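Local coordinates for protein quinone oxidoreductase (Escherichia coli, PDB 1QOR) that catalyses the NADPH-dependent one-electron reduction of quinones to semiquinones, working as a homodimer of the zinc-containing alcohol dehydrogenase family, at residues R200-E203 against K208-R211. Residues are numbered along the deposited sequence; the frame is centred on the assembly and turned at random.
Sequences RLKE and KKVR
Leu-201 and Lys-202, in the last turn of helix 197-204, meet Lys-209 and Val-210 where the chain enters strand 210-215 of the parallel Rossmann sheet. This short helix belongs to the connection that carries the chain from edge strand 188-191 past two strands to the far side of strand 143-146, the crossover that links the two halves of the Rossmann fold.

The apolar part is small. Leu-201 points at the incoming chain with CG anti to the backbone N (chi1 178°), which sends CD2 over the backbone of Lys-209, 4.0 Å from its CA. The other branch reaches Val-210, CD1 to CG2 at 4.5 Å, a loose touch between two buried residues. A branched aliphatic side chain suits both places, since Leu-201 also packs on Cys-228 and Val-210 on Leu-229.

Beside this patch two lysines run side by side in the same direction, and only their methylenes touch: CE of Lys-209 lies 4.2 Å from CG of Lys-202. Lys-209 stays extended, whereas Lys-202 bends at chi3 (-58°). Lysine suits these partly exposed places because its long methylene chain can lie against a neighbour while the ammonium group reaches a polar partner, Glu-199 for Lys-202 and the carbonyl oxygen of Asp-227 for Lys-209. These separate partners probably ease the like charges, which remain 6.5 Å apart, NZ to NZ.

No hydrogen bond joins the two segments directly; Thr-205 mediates instead, its hydroxyl bonded to both the O of Leu-201 and the N of Lys-209. On the helix itself Arg-200, also paired with Glu-195, makes a salt bridge one turn along: NH1 meets OE1 of Glu-203 at 3.2 Å, nearly in the guanidinium plane but 65° out of the carboxylate plane.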
loop_
_atom_site.group_PDB
_atom_site.type_symbol
_atom_site.label_atom_id
_atom_site.label_comp_id
_atom_site.label_asym_id
_atom_site.label_seq_id
_atom_site.Cartn_x
_atom_site.Cartn_y
_atom_site.Cartn_z
ATOM N N ARG A 200 11.917 -21.530 -1.909
ATOM C CA ARG A 200 12.227 -21.638 -3.348
ATOM C C ARG A 200 12.394 -20.258 -3.942
ATOM O O ARG A 200 13.293 -20.039 -4.754
ATOM C CB ARG A 200 11.140 -22.385 -4.126
ATOM C CG ARG A 200 11.136 -23.900 -3.970
ATOM C CD ARG A 200 12.282 -24.542 -4.766
ATOM N NE ARG A 200 12.059 -24.565 -6.217
ATOM C CZ ARG A 200 12.984 -24.233 -7.122
ATOM N NH1 ARG A 200 14.215 -23.838 -6.750
ATOM N NH2 ARG A 200 12.687 -24.306 -8.411
ATOM N N LEU A 201 11.559 -19.298 -3.540
ATOM C CA LEU A 201 11.692 -17.960 -4.088
ATOM C C LEU A 201 13.028 -17.321 -3.722
ATOM O O LEU A 201 13.643 -16.614 -4.542
ATOM C CB LEU A 201 10.495 -17.045 -3.730
ATOM C CG LEU A 201 10.893 -15.688 -4.368
ATOM C CD1 LEU A 201 10.041 -15.347 -5.529
ATOM C CD2 LEU A 201 11.149 -14.529 -3.381
ATOM N N LYS A 202 13.492 -17.542 -2.503
ATOM C CA LYS A 202 14.800 -16.997 -2.100
ATOM C C LYS A 202 15.938 -17.673 -2.894
ATOM O O LYS A 202 16.904 -17.026 -3.314
ATOM C CB LYS A 202 15.042 -17.192 -0.605
ATOM C CG LYS A 202 14.242 -16.237 0.239
ATOM C CD LYS A 202 14.564 -16.376 1.706
ATOM C CE LYS A 202 14.306 -17.776 2.186
ATOM N NZ LYS A 202 14.738 -17.923 3.631
ATOM N N GLU A 203 15.797 -18.979 -3.099
ATOM C CA GLU A 203 16.763 -19.759 -3.850
ATOM C C GLU A 203 16.836 -19.236 -5.296
ATOM O O GLU A 203 17.903 -18.807 -5.737
ATOM C CB GLU A 203 16.333 -21.225 -3.800
ATOM C CG GLU A 203 17.252 -22.167 -4.492
ATOM C CD GLU A 203 16.959 -23.612 -4.153
ATOM O OE1 GLU A 203 15.765 -23.920 -3.949
ATOM O OE2 GLU A 203 17.926 -24.438 -4.102
ATOM N N LYS A 208 17.975 -12.444 -3.127
ATOM C CA LYS A 208 17.584 -11.057 -3.252
ATOM C C LYS A 208 16.091 -10.759 -3.065
ATOM O O LYS A 208 15.706 -9.615 -2.805
ATOM C CB LYS A 208 17.975 -10.530 -4.626
ATOM C CG LYS A 208 19.463 -10.416 -4.841
ATOM C CD LYS A 208 19.776 -9.599 -6.104
ATOM N N LYS A 209 15.253 -11.768 -3.229
ATOM C CA LYS A 209 13.824 -11.562 -3.165
ATOM C C LYS A 209 13.351 -10.673 -4.338
ATOM O O LYS A 209 14.117 -10.244 -5.217
ATOM C CB LYS A 209 13.392 -11.031 -1.807
ATOM C CG LYS A 209 13.446 -12.085 -0.710
ATOM C CD LYS A 209 13.045 -11.480 0.615
ATOM C CE LYS A 209 12.821 -12.565 1.661
ATOM N NZ LYS A 209 12.164 -12.035 2.908
ATOM N N VAL A 210 12.089 -10.318 -4.301
ATOM C CA VAL A 210 11.474 -9.610 -5.407
ATOM C C VAL A 210 10.910 -8.239 -5.003
ATOM O O VAL A 210 10.633 -8.027 -3.841
ATOM C CB VAL A 210 10.444 -10.688 -5.958
ATOM C CG1 VAL A 210 8.999 -10.298 -5.884
ATOM C CG2 VAL A 210 10.965 -11.329 -7.270
ATOM N N ARG A 211 10.863 -7.289 -5.929
ATOM C CA ARG A 211 10.335 -5.956 -5.648
ATOM C C ARG A 211 8.783 -5.896 -5.720
ATOM O O ARG A 211 8.171 -5.023 -5.108
ATOM C CB ARG A 211 10.886 -4.926 -6.630
ATOM C CG ARG A 211 11.951 -4.045 -6.079
#